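Local coordinates for fructooligosaccharide ABC transporter substrate-binding protein FusA (Streptococcus pneumoniae, PDB 5G5Y) that captures short- and long-chain fructooligosaccharides, with a preference for tetrasaccharides and larger, and delivers them to the FusBC-MsmK ABC transporter for import, at residues Q26-E31 against P332-Q337; N338-Y343 against N350-D355. All blocks are in the same frame, centred on the assembly; numbering follows the deposited sequence.

Contact 1 of 2, residues Q26-E31 against P332-Q337. With ZN (zinc ion), chain F.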
loop_
_atom_site.group_PDB
_atom_site.type_symbol
_atom_site.label_atom_id
_atom_site.label_comp_id
_atom_site.label_asym_id
_atom_site.label_seq_id
_atom_site.Cartn_x
_atom_site.Cartn_y
_atom_site.Cartn_z
ATOM N N GLN A 26 8.406 -13.606 -24.717
ATOM C CA GLN A 26 8.868 -13.928 -26.093
ATOM C C GLN A 26 9.990 -13.017 -26.529
ATOM O O GLN A 26 11.044 -13.490 -26.974
ATOM C CB GLN A 26 7.693 -13.804 -27.074
ATOM C CG GLN A 26 6.761 -14.976 -26.926
ATOM C CD GLN A 26 5.410 -14.782 -27.576
ATOM O OE1 GLN A 26 5.170 -13.814 -28.287
ATOM N NE2 GLN A 26 4.514 -15.702 -27.314
ATOM N N ARG A 27 9.797 -11.709 -26.320
ATOM C CA ARG A 27 10.849 -10.736 -26.586
ATOM C C ARG A 27 12.050 -10.918 -25.673
ATOM O O ARG A 27 13.193 -10.828 -26.124
ATOM C CB ARG A 27 10.334 -9.294 -26.448
ATOM C CG ARG A 27 9.286 -8.927 -27.475
ATOM C CD ARG A 27 9.115 -7.429 -27.531
ATOM N NE ARG A 27 8.032 -7.007 -28.430
ATOM C CZ ARG A 27 6.928 -6.366 -28.080
ATOM N NH1 ARG A 27 6.655 -6.048 -26.802
ATOM N NH2 ARG A 27 6.064 -6.027 -29.039
ATOM N N LEU A 28 11.793 -11.141 -24.381
ATOM C CA LEU A 28 12.863 -11.379 -23.451
ATOM C C LEU A 28 13.767 -12.550 -23.822
ATOM O O LEU A 28 14.986 -12.439 -23.700
ATOM C CB LEU A 28 12.339 -11.600 -22.054
ATOM C CG LEU A 28 13.392 -11.631 -20.962
ATOM C CD1 LEU A 28 13.933 -10.189 -20.710
ATOM C CD2 LEU A 28 12.754 -12.228 -19.730
ATOM N N GLU A 29 13.188 -13.680 -24.229
ATOM C CA GLU A 29 13.996 -14.828 -24.604
ATOM C C GLU A 29 14.882 -14.493 -25.795
ATOM O O GLU A 29 16.010 -14.939 -25.833
ATOM C CB GLU A 29 13.144 -16.071 -24.896
ATOM C CG GLU A 29 13.973 -17.263 -25.330
ATOM C CD GLU A 29 13.200 -18.555 -25.398
ATOM O OE1 GLU A 29 12.086 -18.658 -24.815
ATOM O OE2 GLU A 29 13.774 -19.495 -26.026
ATOM N N LYS A 30 14.381 -13.728 -26.754
ATOM C CA LYS A 30 15.210 -13.326 -27.889
ATOM C C LYS A 30 16.406 -12.516 -27.429
ATOM O O LYS A 30 17.496 -12.670 -27.966
ATOM C CB LYS A 30 14.427 -12.515 -28.916
ATOM C CG LYS A 30 13.575 -13.340 -29.848
ATOM C CD LYS A 30 12.646 -12.427 -30.637
ATOM C CE LYS A 30 11.987 -13.138 -31.814
ATOM N NZ LYS A 30 11.055 -14.192 -31.345
ATOM N N GLU A 31 16.189 -11.659 -26.433
ATOM C CA GLU A 31 17.224 -10.759 -25.955
ATOM C C GLU A 31 18.185 -11.445 -25.026
ATOM O O GLU A 31 19.357 -11.169 -25.103
ATOM C CB GLU A 31 16.638 -9.526 -25.253
ATOM C CG GLU A 31 16.042 -8.526 -26.225
ATOM C CD GLU A 31 15.261 -7.434 -25.524
ATOM O OE1 GLU A 31 15.554 -7.127 -24.340
ATOM O OE2 GLU A 31 14.318 -6.899 -26.144
ATOM N N PRO A 332 15.223 -0.239 -16.787
ATOM C CA PRO A 332 14.010 0.600 -16.594
ATOM C C PRO A 332 12.815 0.278 -17.527
ATOM O O PRO A 332 11.688 0.093 -17.056
ATOM C CB PRO A 332 14.531 2.007 -16.855
ATOM C CG PRO A 332 15.949 1.926 -16.398
ATOM C CD PRO A 332 16.448 0.588 -16.830
ATOM N N LEU A 333 13.060 0.177 -18.841
ATOM C CA LEU A 333 11.950 -0.151 -19.781
ATOM C C LEU A 333 11.361 -1.540 -19.528
ATOM O O LEU A 333 10.155 -1.779 -19.721
ATOM C CB LEU A 333 12.389 -0.043 -21.241
ATOM C CG LEU A 333 12.250 1.338 -21.900
ATOM C CD1 LEU A 333 12.967 1.285 -23.250
ATOM C CD2 LEU A 333 10.808 1.772 -22.115
ATOM N N GLN A 334 12.206 -2.458 -19.076
ATOM C CA GLN A 334 11.764 -3.785 -18.795
ATOM C C GLN A 334 10.949 -3.794 -17.497
ATOM O O GLN A 334 9.919 -4.448 -17.451
ATOM C CB GLN A 334 12.947 -4.745 -18.671
ATOM C CG GLN A 334 12.515 -6.211 -18.723
ATOM C CD GLN A 334 12.046 -6.628 -20.110
ATOM O OE1 GLN A 334 12.767 -6.478 -21.076
ATOM N NE2 GLN A 334 10.823 -7.099 -20.210
ATOM N N SER A 335 11.452 -3.139 -16.438
ATOM C CA SER A 335 10.693 -3.028 -15.196
ATOM C C SER A 335 9.281 -2.464 -15.410
ATOM O O SER A 335 8.308 -2.965 -14.852
ATOM C CB SER A 335 11.449 -2.208 -14.161
ATOM O OG SER A 335 12.558 -2.902 -13.672
ATOM N N VAL A 336 9.174 -1.415 -16.225
ATOM C CA VAL A 336 7.909 -0.782 -16.430
ATOM C C VAL A 336 6.942 -1.780 -17.093
ATOM O O VAL A 336 5.834 -1.968 -16.618
ATOM C CB VAL A 336 8.044 0.520 -17.250
ATOM C CG1 VAL A 336 6.705 1.028 -17.741
ATOM C CG2 VAL A 336 8.794 1.583 -16.439
ATOM N N GLN A 337 7.377 -2.438 -18.165
ATOM C CA GLN A 337 6.503 -3.401 -18.860
ATOM C C GLN A 337 6.168 -4.597 -17.985
ATOM O O GLN A 337 4.990 -5.019 -17.908
ATOM C CB GLN A 337 7.167 -3.884 -20.141
ATOM C CG GLN A 337 7.347 -2.816 -21.179
ATOM C CD GLN A 337 8.141 -3.333 -22.350
ATOM O OE1 GLN A 337 7.599 -4.041 -23.173
ATOM N NE2 GLN A 337 9.435 -2.984 -22.415
HETATM ZN ZN ZN F . 12.543 -21.085 -26.012
HETATM O O HOH W 1 8.773 -6.259 -24.536
#

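Contact 2 of 2, residues N338-Y343 against N350-D355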
loop_
_atom_site.group_PDB
_atom_site.type_symbol
_atom_site.label_atom_id
_atom_site.label_comp_id
_atom_site.label_asym_id
_atom_site.label_seq_id
_atom_site.Cartn_x
_atom_site.Cartn_y
_atom_site.Cartn_z
ATOM N N ASN A 338 7.164 -5.126 -17.270
ATOM C CA ASN A 338 6.896 -6.284 -16.409
ATOM C C ASN A 338 5.797 -5.993 -15.387
ATOM O O ASN A 338 4.964 -6.851 -15.084
ATOM C CB ASN A 338 8.156 -6.764 -15.691
ATOM C CG ASN A 338 9.161 -7.411 -16.639
ATOM O OD1 ASN A 338 8.943 -7.492 -17.854
ATOM N ND2 ASN A 338 10.288 -7.835 -16.085
ATOM N N ASN A 339 5.792 -4.763 -14.903
ATOM C CA ASN A 339 4.837 -4.318 -13.896
ATOM C C ASN A 339 3.438 -4.100 -14.497
ATOM O O ASN A 339 2.444 -4.403 -13.855
ATOM C CB ASN A 339 5.319 -3.001 -13.289
ATOM C CG ASN A 339 4.623 -2.651 -11.963
ATOM O OD1 ASN A 339 4.539 -3.476 -11.063
ATOM N ND2 ASN A 339 4.165 -1.419 -11.836
ATOM N N TRP A 340 3.379 -3.500 -15.682
ATOM C CA TRP A 340 2.127 -2.924 -16.184
ATOM C C TRP A 340 1.571 -3.455 -17.511
ATOM O O TRP A 340 0.373 -3.266 -17.763
ATOM C CB TRP A 340 2.241 -1.392 -16.266
ATOM C CG TRP A 340 2.071 -0.664 -14.982
ATOM C CD1 TRP A 340 1.141 -0.927 -13.992
ATOM C CD2 TRP A 340 2.778 0.505 -14.554
ATOM N NE1 TRP A 340 1.269 -0.007 -12.952
ATOM C CE2 TRP A 340 2.252 0.887 -13.276
ATOM C CE3 TRP A 340 3.817 1.255 -15.096
ATOM C CZ2 TRP A 340 2.764 1.965 -12.542
ATOM C CZ3 TRP A 340 4.293 2.358 -14.367
ATOM C CH2 TRP A 340 3.765 2.690 -13.114
ATOM N N GLY A 341 2.418 -4.022 -18.373
ATOM C CA GLY A 341 1.988 -4.495 -19.687
ATOM C C GLY A 341 2.959 -4.149 -20.779
ATOM O O GLY A 341 4.090 -3.770 -20.507
ATOM N N THR A 342 2.535 -4.262 -22.034
ATOM C CA THR A 342 3.475 -4.043 -23.113
ATOM C C THR A 342 2.852 -3.294 -24.317
ATOM O O THR A 342 1.773 -2.750 -24.215
ATOM C CB THR A 342 4.180 -5.378 -23.471
ATOM O OG1 THR A 342 5.279 -5.130 -24.356
ATOM C CG2 THR A 342 3.189 -6.392 -24.098
ATOM N N TYR A 343 3.599 -3.254 -25.409
ATOM C CA TYR A 343 3.274 -2.511 -26.617
ATOM C C TYR A 343 3.435 -3.450 -27.807
ATOM O O TYR A 343 4.115 -4.488 -27.707
ATOM C CB TYR A 343 4.290 -1.361 -26.804
ATOM C CG TYR A 343 5.700 -1.865 -27.049
ATOM C CD1 TYR A 343 6.550 -2.166 -25.976
ATOM C CD2 TYR A 343 6.154 -2.151 -28.355
ATOM C CE1 TYR A 343 7.814 -2.696 -26.188
ATOM C CE2 TYR A 343 7.424 -2.662 -28.576
ATOM C CZ TYR A 343 8.244 -2.939 -27.480
ATOM O OH TYR A 343 9.487 -3.448 -27.675
ATOM N N ASN A 350 -3.092 -3.187 -26.236
ATOM C CA ASN A 350 -1.790 -2.899 -25.588
ATOM C C ASN A 350 -1.915 -1.832 -24.521
ATOM O O ASN A 350 -2.551 -0.820 -24.732
ATOM C CB ASN A 350 -0.773 -2.435 -26.611
ATOM C CG ASN A 350 -0.423 -3.526 -27.627
ATOM O OD1 ASN A 350 0.394 -4.410 -27.369
ATOM N ND2 ASN A 350 -1.064 -3.463 -28.800
ATOM N N ILE A 351 -1.299 -2.066 -23.368
ATOM C CA ILE A 351 -1.233 -1.051 -22.310
ATOM C C ILE A 351 -0.442 0.187 -22.784
ATOM O O ILE A 351 -0.792 1.353 -22.478
ATOM C CB ILE A 351 -0.635 -1.657 -21.018
ATOM C CG1 ILE A 351 -1.551 -2.732 -20.457
ATOM C CG2 ILE A 351 -0.335 -0.574 -19.974
ATOM C CD1 ILE A 351 -2.852 -2.228 -19.859
ATOM N N PHE A 352 0.600 -0.057 -23.569
ATOM C CA PHE A 352 1.519 0.991 -24.001
ATOM C C PHE A 352 1.711 1.101 -25.532
ATOM O O PHE A 352 1.502 0.133 -26.248
ATOM C CB PHE A 352 2.886 0.683 -23.471
ATOM C CG PHE A 352 2.997 0.696 -21.967
ATOM C CD1 PHE A 352 2.975 1.895 -21.271
ATOM C CD2 PHE A 352 3.235 -0.477 -21.262
ATOM C CE1 PHE A 352 3.144 1.915 -19.879
ATOM C CE2 PHE A 352 3.403 -0.467 -19.872
ATOM C CZ PHE A 352 3.373 0.749 -19.193
ATOM N N GLU A 353 2.130 2.268 -25.989
ATOM C CA GLU A 353 2.829 2.388 -27.276
ATOM C C GLU A 353 4.255 2.806 -26.977
ATOM O O GLU A 353 4.518 3.555 -26.026
ATOM C CB GLU A 353 2.149 3.384 -28.248
ATOM C CG GLU A 353 1.940 4.780 -27.699
ATOM C CD GLU A 353 1.653 5.858 -28.761
ATOM O OE1 GLU A 353 1.389 5.543 -29.948
ATOM O OE2 GLU A 353 1.686 7.050 -28.374
ATOM N N LEU A 354 5.187 2.289 -27.767
ATOM C CA LEU A 354 6.570 2.644 -27.636
ATOM C C LEU A 354 6.876 3.724 -28.653
ATOM O O LEU A 354 6.617 3.541 -29.852
ATOM C CB LEU A 354 7.459 1.432 -27.900
ATOM C CG LEU A 354 8.974 1.629 -27.912
ATOM C CD1 LEU A 354 9.483 1.966 -26.519
ATOM C CD2 LEU A 354 9.673 0.394 -28.496
ATOM N N ASP A 355 7.433 4.833 -28.191
ATOM C CA ASP A 355 7.937 5.821 -29.103
ATOM C C ASP A 355 9.322 5.369 -29.564
ATOM O O ASP A 355 10.238 5.297 -28.741
ATOM C CB ASP A 355 8.022 7.182 -28.465
ATOM C CG ASP A 355 8.474 8.240 -29.467
ATOM O OD1 ASP A 355 7.721 8.425 -30.452
ATOM O OD2 ASP A 355 9.586 8.829 -29.300
HETATM O O HOH W 2 -0.181 -4.886 -22.680
#

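Contact 1 of 2, residues Q26-E31 against P332-Q337
A loose, partly water-mediated surface contact joins Arg-27 and Leu-28 of helix 23-32 to Gln-334 and Gln-337 at the start of helix 332-340. The two helices run nearly antiparallel, at 155°, and their axes come no closer than 12.9 Å. Only the side chains bridge this gap.

The direct touch is small: the Leu-28 CD1 methyl lies 3.9 Å from the amide oxygen Gln-334 OE1, a van der Waals contact. Gln-334 reaches across because CG stands opposite its backbone N (chi1 -166°) and the chain then bends at chi2. Its NE2 is hydrogen-bonded to Asn-338 OD1. Leu-28 also packs on Trp-325 and Gln-329.

The polar link runs through a water. Arg-27 NH1 donates to it over 3.1 Å, at the guanidinium edge. Arg-27 NH2 is hydrogen-bonded to Tyr-343 O, outside the two segments. The same water donates to Gln-337 OE1, 2.9 Å away. That oxygen is also hydrogen-bonded to Thr-342 OG1. Gln-337 NE2 turns back to Leu-333 O, 3.0 Å away, and arrives from above the carbonyl plane. The backbone N of Gln-337 reaches the same oxygen from the opposite face.

Glu-29 takes no part: its OE2 binds a zinc ion at 2.0 Å, with His-35 the other ligand from the chain.

With both ends of its amide bonded, Gln-337 should be fixed in rotation, and Arg-27 is joined to it through the water rather than directly.

Contact 2 of 2, residues N338-Y343 against N350-D355
Thr-342 and Tyr-343, just after helix 332-340, pack against Asn-350 to Leu-354, the lead-in and body of strand 352-355. The chain turns back on itself here beside the substrate site.

The polar part is mostly backbone. Phe-352 N donates to Thr-342 O at 3.0 Å, with an N-H...O angle of 159°. A water accepts from both Thr-342 N and Ile-351 N, so it bridges the two segments just before that bond. Further along, Tyr-343 CA makes a CA-H...O contact of 3.2 Å with Phe-352 O. Asn-350 lays its amide against the Tyr-343 backbone, while its OD1 takes the N-H of Asp-345.

Gly-341 leaves the helix with positive phi (138°). Ile-351 CG1 lies 4.0 Å from Gly-341 CA, on the side where a CB would stand. The backbone angles by themselves call for glycine.

The aromatic contacts differ in kind. Tyr-343 CG sits between the backbone N and the carbonyl carbon (chi1 65°), which sets the ring alongside Leu-354. Leu-354 CB makes a CH-pi contact over one face, 3.9 Å from the ring centroid, and CD2 follows the same face toward CZ. Phe-352 instead turns an edge to Gly-341 O, which lies in the ring plane. Its CZ meets Trp-340 CB at 3.8 Å, and Ile-351 CG2 rests over one of its faces.

Trp-340 binds substrate. Its backbone and CB are packed by Ile-351 and Phe-352, while its indole leads away toward Arg-375 and Glu-123. One backbone bond, a bridging water and packing against Trp-340 CB and O place the strand's start beside the base of a substrate-binding tryptophan, consistent with a fixed position for that base.

In the fold
Contact 1 and contact 2 follow one another along helix 332-340: contact 1 uses its first turns, contact 2 its end and the chain beyond. Their centres are 10 Å apart, on the same side of the chain's centre. Two hydrogen bonds tie them directly. Arg-27 NH2 reaches Tyr-343 O at 2.8 Å, and the bond between Gln-337 and Thr-342 is the second. Arg-27 also makes a cation-pi contact with Tyr-343. Helix 23-32, near the N-terminus, is thus connected to the two-stranded sheet 352-355/360-363 through helix 332-340 and the loop 341-343 that follows it. Helix 332-340 ends at Trp-340 of the substrate site, whereas Glu-29 of the zinc site is on helix 23-32, away from segment 332-337.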